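Local coordinates for protein beta-galactosidase (Bacteroides thetaiotaomicron, PDB 5MUJ) that probably hydrolyses glycosidic linkages in the plant pectin rhamnogalacturonan II, and binds its chain B oligosaccharide, at residues A163-S171 with W182-H193. Sequence-based numbering, arbitrary orientation.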
ATOM      1  N   ALA A 163      -1.920 -10.204 -17.786  1.00 13.44           N
ATOM      2  CA  ALA A 163      -2.584 -11.262 -17.050  1.00 15.08           C
ATOM      3  C   ALA A 163      -3.021 -10.714 -15.707  1.00 16.12           C
ATOM      4  O   ALA A 163      -2.433  -9.764 -15.212  1.00 15.60           O
ATOM      5  CB  ALA A 163      -1.671 -12.479 -16.852  1.00 15.23           C
ATOM      6  N   PRO A 164      -4.001 -11.346 -15.066  1.00 16.84           N
ATOM      7  CA  PRO A 164      -4.468 -10.861 -13.777  1.00 15.85           C
ATOM      8  C   PRO A 164      -3.461 -11.031 -12.626  1.00 15.45           C
ATOM      9  O   PRO A 164      -2.480 -11.791 -12.723  1.00 16.21           O
ATOM     10  CB  PRO A 164      -5.782 -11.651 -13.538  1.00 17.26           C
ATOM     11  CG  PRO A 164      -5.650 -12.851 -14.374  1.00 20.62           C
ATOM     12  CD  PRO A 164      -4.881 -12.414 -15.586  1.00 17.73           C
ATOM     13  N   LEU A 165      -3.720 -10.308 -11.546  1.00 13.67           N
ATOM     14  CA  LEU A 165      -2.898 -10.422 -10.338  1.00 11.47           C
ATOM     15  C   LEU A 165      -3.715 -10.986  -9.181  1.00 12.46           C
ATOM     16  O   LEU A 165      -4.921 -10.702  -9.066  1.00 12.40           O
ATOM     17  CB  LEU A 165      -2.283  -9.097  -9.987  1.00 10.88           C
ATOM     18  CG  LEU A 165      -1.643  -8.356 -11.125  1.00 11.76           C
ATOM     19  CD1 LEU A 165      -1.748  -6.860 -10.835  1.00 15.00           C
ATOM     20  CD2 LEU A 165      -0.205  -8.786 -11.335  1.00 13.97           C
ATOM     21  N   PHE A 166      -3.101 -11.880  -8.409  1.00 11.80           N
ATOM     22  CA  PHE A 166      -3.748 -12.556  -7.299  1.00 12.12           C
ATOM     23  C   PHE A 166      -2.981 -12.282  -6.016  1.00 12.33           C
ATOM     24  O   PHE A 166      -1.800 -11.903  -6.090  1.00 15.66           O
ATOM     25  CB  PHE A 166      -3.842 -14.088  -7.535  1.00 13.09           C
ATOM     26  CG  PHE A 166      -4.259 -14.487  -8.921  1.00 15.81           C
ATOM     27  CD1 PHE A 166      -5.354 -13.889  -9.545  1.00 15.66           C
ATOM     28  CD2 PHE A 166      -3.557 -15.458  -9.607  1.00 15.53           C
ATOM     29  CE1 PHE A 166      -5.729 -14.258 -10.833  1.00 15.86           C
ATOM     30  CE2 PHE A 166      -3.937 -15.842 -10.891  1.00 18.38           C
ATOM     31  CZ  PHE A 166      -5.015 -15.225 -11.499  1.00 17.86           C
ATOM     32  N   VAL A 167      -3.589 -12.514  -4.852  1.00 11.55           N
ATOM     33  CA  VAL A 167      -2.928 -12.324  -3.543  1.00 11.22           C
ATOM     34  C   VAL A 167      -2.090 -13.531  -3.143  1.00 11.73           C
ATOM     35  O   VAL A 167      -2.562 -14.596  -2.874  1.00 12.88           O
ATOM     36  CB  VAL A 167      -3.932 -11.979  -2.378  1.00 10.68           C
ATOM     37  CG1 VAL A 167      -3.235 -11.513  -1.076  1.00  8.56           C
ATOM     38  CG2 VAL A 167      -4.827 -10.847  -2.796  1.00 13.12           C
ATOM     39  N   GLY A 168      -0.786 -13.329  -3.003  1.00 12.16           N
ATOM     40  CA  GLY A 168       0.084 -14.358  -2.464  1.00 11.76           C
ATOM     41  C   GLY A 168       0.464 -14.164  -0.992  1.00 11.21           C
ATOM     42  O   GLY A 168       0.236 -13.108  -0.412  1.00 13.59           O
ATOM     43  N   LEU A 169       1.015 -15.212  -0.400  1.00 12.27           N
ATOM     44  CA  LEU A 169       1.417 -15.229   1.002  1.00 11.15           C
ATOM     45  C   LEU A 169       2.892 -15.615   1.085  1.00 12.41           C
ATOM     46  O   LEU A 169       3.313 -16.587   0.440  1.00 13.64           O
ATOM     47  CB  LEU A 169       0.628 -16.277   1.794  1.00 12.05           C
ATOM     48  CG  LEU A 169       0.928 -16.365   3.302  1.00 14.82           C
ATOM     49  CD1 LEU A 169       0.550 -15.084   4.048  1.00 14.96           C
ATOM     50  CD2 LEU A 169       0.215 -17.581   3.902  1.00 16.31           C
ATOM     51  N   ALA A 170       3.651 -14.845   1.860  1.00 13.17           N
ATOM     52  CA  ALA A 170       5.051 -15.130   2.135  1.00 12.72           C
ATOM     53  C   ALA A 170       5.333 -15.027   3.589  1.00 12.50           C
ATOM     54  O   ALA A 170       4.590 -14.400   4.338  1.00 14.64           O
ATOM     55  CB  ALA A 170       5.960 -14.214   1.352  1.00 12.90           C
ATOM     56  N   SER A 171       6.463 -15.617   3.983  1.00 13.73           N
ATOM     57  CA  SER A 171       6.887 -15.579   5.358  1.00 14.46           C
ATOM     58  C   SER A 171       8.374 -15.831   5.477  1.00 14.72           C
ATOM     59  O   SER A 171       9.007 -16.289   4.541  1.00 15.18           O
ATOM     60  CB  SER A 171       6.122 -16.601   6.181  1.00 16.64           C
ATOM     61  OG  SER A 171       6.505 -17.930   5.866  1.00 18.16           O
ATOM     62  N   TRP A 182      12.251 -14.116   1.206  1.00 12.06           N
ATOM     63  CA  TRP A 182      11.195 -14.657   2.036  1.00 10.94           C
ATOM     64  C   TRP A 182      10.583 -15.864   1.262  1.00 11.96           C
ATOM     65  O   TRP A 182      10.714 -15.949   0.071  1.00 14.04           O
ATOM     66  CB  TRP A 182      10.141 -13.568   2.302  1.00 10.68           C
ATOM     67  CG  TRP A 182      10.581 -12.417   3.177  1.00 11.27           C
ATOM     68  CD1 TRP A 182      11.769 -11.760   3.153  1.00 11.96           C
ATOM     69  CD2 TRP A 182       9.810 -11.829   4.216  1.00 11.51           C
ATOM     70  NE1 TRP A 182      11.750 -10.760   4.071  1.00 12.35           N
ATOM     71  CE2 TRP A 182      10.571 -10.776   4.757  1.00 11.60           C
ATOM     72  CE3 TRP A 182       8.509 -12.061   4.712  1.00 13.55           C
ATOM     73  CZ2 TRP A 182      10.101  -9.981   5.803  1.00 12.59           C
ATOM     74  CZ3 TRP A 182       8.038 -11.268   5.739  1.00 12.63           C
ATOM     75  CH2 TRP A 182       8.834 -10.248   6.286  1.00 12.76           C
ATOM     76  N   GLU A 183      10.051 -16.818   2.003  1.00 11.77           N
ATOM     77  CA  GLU A 183       9.450 -18.031   1.439  1.00 11.73           C
ATOM     78  C   GLU A 183       8.018 -17.782   1.064  1.00 14.25           C
ATOM     79  O   GLU A 183       7.306 -17.062   1.732  1.00 18.27           O
ATOM     80  CB  GLU A 183       9.495 -19.148   2.479  1.00 10.91           C
ATOM     81  CG  GLU A 183      10.917 -19.518   2.862  1.00 14.31           C
ATOM     82  CD  GLU A 183      11.045 -20.621   3.890  1.00 19.92           C
ATOM     83  OE1 GLU A 183      10.021 -21.027   4.495  1.00 19.87           O
ATOM     84  OE2 GLU A 183      12.204 -21.064   4.097  1.00 22.10           O
ATOM     85  N   SER A 184       7.604 -18.409  -0.010  1.00 11.91           N
ATOM     86  CA  SER A 184       6.228 -18.223  -0.479  1.00 12.51           C
ATOM     87  C   SER A 184       5.523 -19.501  -0.874  1.00 15.16           C
ATOM     88  O   SER A 184       6.149 -20.532  -1.155  1.00 17.17           O
ATOM     89  CB  SER A 184       6.195 -17.180  -1.551  1.00 12.94           C
ATOM     90  OG  SER A 184       6.932 -17.553  -2.649  1.00 18.34           O
ATOM     91  N   LEU A 185       4.201 -19.412  -0.812  1.00 14.86           N
ATOM     92  CA  LEU A 185       3.313 -20.550  -1.194  1.00 13.81           C
ATOM     93  C   LEU A 185       3.257 -20.766  -2.697  1.00 14.99           C
ATOM     94  O   LEU A 185       3.384 -19.833  -3.488  1.00 18.00           O
ATOM     95  CB  LEU A 185       1.924 -20.359  -0.625  1.00 17.00           C
ATOM     96  CG  LEU A 185       1.786 -20.385   0.897  1.00 17.62           C
ATOM     97  CD1 LEU A 185       0.328 -20.384   1.278  1.00 15.83           C
ATOM     98  CD2 LEU A 185       2.526 -21.557   1.559  1.00 21.60           C
ATOM     99  N   ASP A 186       2.991 -22.007  -3.088  1.00 16.84           N
ATOM    100  CA  ASP A 186       2.968 -22.367  -4.492  1.00 17.64           C
ATOM    101  C   ASP A 186       1.611 -22.171  -5.200  1.00 17.98           C
ATOM    102  O   ASP A 186       1.486 -22.492  -6.389  1.00 18.22           O
ATOM    103  CB  ASP A 186       3.485 -23.796  -4.635  1.00 20.44           C
ATOM    104  CG  ASP A 186       4.977 -23.890  -4.397  1.00 24.06           C
ATOM    105  OD1 ASP A 186       5.665 -22.859  -4.133  1.00 31.09           O
ATOM    106  OD2 ASP A 186       5.497 -25.007  -4.482  1.00 34.47           O
ATOM    107  N   LYS A 187       0.659 -21.586  -4.461  1.00 16.39           N
ATOM    108  CA  LYS A 187      -0.648 -21.184  -4.900  1.00 15.90           C
ATOM    109  C   LYS A 187      -0.949 -19.815  -4.271  1.00 14.27           C
ATOM    110  O   LYS A 187      -0.488 -19.532  -3.157  1.00 16.21           O
ATOM    111  CB  LYS A 187      -1.677 -22.221  -4.410  1.00 21.58           C
ATOM    112  CG  LYS A 187      -1.855 -22.310  -2.883  1.00 26.52           C
ATOM    113  CD  LYS A 187      -2.486 -23.621  -2.411  1.00 32.66           C
ATOM    114  CE  LYS A 187      -4.007 -23.612  -2.478  1.00 35.59           C
ATOM    115  NZ  LYS A 187      -4.606 -24.983  -2.578  1.00 35.78           N
ATOM    116  N   PRO A 188      -1.738 -18.967  -4.961  1.00 14.53           N
ATOM    117  CA  PRO A 188      -2.217 -17.783  -4.256  1.00 14.37           C
ATOM    118  C   PRO A 188      -3.098 -18.149  -3.069  1.00 14.85           C
ATOM    119  O   PRO A 188      -3.688 -19.236  -3.046  1.00 18.09           O
ATOM    120  CB  PRO A 188      -3.025 -17.024  -5.303  1.00 16.77           C
ATOM    121  CG  PRO A 188      -3.208 -17.920  -6.463  1.00 17.31           C
ATOM    122  CD  PRO A 188      -2.289 -19.092  -6.330  1.00 15.97           C
ATOM    123  N   ILE A 189      -3.223 -17.246  -2.113  1.00 12.59           N
ATOM    124  CA  ILE A 189      -4.190 -17.404  -1.021  1.00 12.47           C
ATOM    125  C   ILE A 189      -5.589 -16.866  -1.347  1.00 14.90           C
ATOM    126  O   ILE A 189      -6.574 -17.344  -0.776  1.00 17.11           O
ATOM    127  CB  ILE A 189      -3.681 -16.870   0.348  1.00 11.97           C
ATOM    128  CG1 ILE A 189      -3.117 -15.428   0.269  1.00 12.78           C
ATOM    129  CG2 ILE A 189      -2.714 -17.890   0.945  1.00 13.22           C
ATOM    130  CD1 ILE A 189      -3.029 -14.763   1.627  1.00 12.99           C
ATOM    131  N   LEU A 190      -5.671 -15.877  -2.234  1.00 15.55           N
ATOM    132  CA  LEU A 190      -6.938 -15.434  -2.813  1.00 14.03           C
ATOM    133  C   LEU A 190      -6.708 -15.254  -4.283  1.00 12.01           C
ATOM    134  O   LEU A 190      -5.650 -14.819  -4.728  1.00 15.47           O
ATOM    135  CB  LEU A 190      -7.480 -14.116  -2.259  1.00 15.69           C
ATOM    136  CG  LEU A 190      -7.671 -13.842  -0.751  1.00 16.39           C
ATOM    137  CD1 LEU A 190      -6.480 -14.214   0.089  1.00 19.53           C
ATOM    138  CD2 LEU A 190      -7.953 -12.370  -0.557  1.00 16.84           C
ATOM    139  N   SER A 191      -7.742 -15.494  -5.063  1.00 11.75           N
ATOM    140  CA  SER A 191      -7.632 -15.330  -6.498  0.70 13.04           C
ATOM    141  C   SER A 191      -9.009 -14.969  -7.014  1.00 12.03           C
ATOM    142  O   SER A 191      -9.996 -15.215  -6.322  1.00 14.59           O
ATOM    143  CB  SER A 191      -7.092 -16.613  -7.121  0.70 14.55           C
ATOM    144  OG  SER A 191      -7.510 -16.786  -8.470  0.70 17.60           O
ATOM    145  N   ILE A 192      -9.043 -14.400  -8.213  1.00 12.53           N
ATOM    146  CA  ILE A 192     -10.319 -14.023  -8.908  1.00 13.91           C
ATOM    147  C   ILE A 192     -11.185 -15.226  -9.384  1.00 16.20           C
ATOM    148  O   ILE A 192     -12.361 -15.062  -9.660  1.00 20.64           O
ATOM    149  CB  ILE A 192     -10.053 -13.106 -10.144  1.00 16.47           C
ATOM    150  CG1 ILE A 192      -9.471 -13.922 -11.325  1.00 13.66           C
ATOM    151  CG2 ILE A 192      -9.188 -11.899  -9.753  1.00 15.87           C
ATOM    152  CD1 ILE A 192      -9.297 -13.230 -12.646  1.00 10.88           C
ATOM    153  N   HIS A 193     -10.527 -16.380  -9.510  1.00 17.62           N
ATOM    154  CA  HIS A 193     -11.083 -17.644  -9.936  1.00 16.10           C
ATOM    155  C   HIS A 193     -11.646 -18.467  -8.810  1.00 15.72           C
ATOM    156  O   HIS A 193     -12.294 -19.487  -9.077  1.00 17.91           O
ATOM    157  CB  HIS A 193      -9.992 -18.422 -10.652  1.00 18.30           C
ATOM    158  CG  HIS A 193      -9.524 -17.767 -11.911  1.00 23.19           C
ATOM    159  ND1 HIS A 193     -10.391 -17.300 -12.874  1.00 24.51           N
ATOM    160  CD2 HIS A 193      -8.281 -17.481 -12.355  1.00 26.02           C
ATOM    161  CE1 HIS A 193      -9.702 -16.769 -13.868  1.00 27.35           C
ATOM    162  NE2 HIS A 193      -8.418 -16.868 -13.576  1.00 26.14           N
TER
HETATM  163  O   HOH W   1       1.182 -17.441  -2.372  1.00 20.72           O
HETATM  164  O   HOH W   2       5.386 -18.838   3.553  1.00 35.80           O
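Phe166 turns its CG anti to its own carbonyl carbon (chi1 -43°), which lays the ring against residues 188-193. Ser191 packs its CB on Phe166 CG at 4.0 Å. In the conformer given here, Ser191 OG sits over one face of that ring and accepts from His193 N in an ST turn. Pro188 lies alongside Phe166, CB to CB at 3.8 Å. Further out on the ring, Phe166 CE1 meets Ile192 CG1 at 3.8 Å, and CZ approaches His193 CD2. An alanine in place of Phe166 would probably leave Pro188, Ser191 and Ile192 without the ring they pack on. The two segments form the outer hairpin of a four-stranded antiparallel blade in a five-bladed beta-propeller. Ser171 and Glu183 are a hydrogen-bonded pair, with Ser171 N to Glu183 O at 2.8 Å. Further along, Leu185 N reaches Leu169 O at 3.2 Å. A water then bridges the two segments, accepting from Leu169 N and donating to Lys187 O. Ile189 and Leu190 face Val167 in a classic beta bulge. Val167 O takes a bond from Ile189 N at 2.8 Å and a weak one from Leu190 N. Ile189 CG2 packs on Leu169 CB, and Leu169 CD2 meets Leu185 CD1 at 3.8 Å.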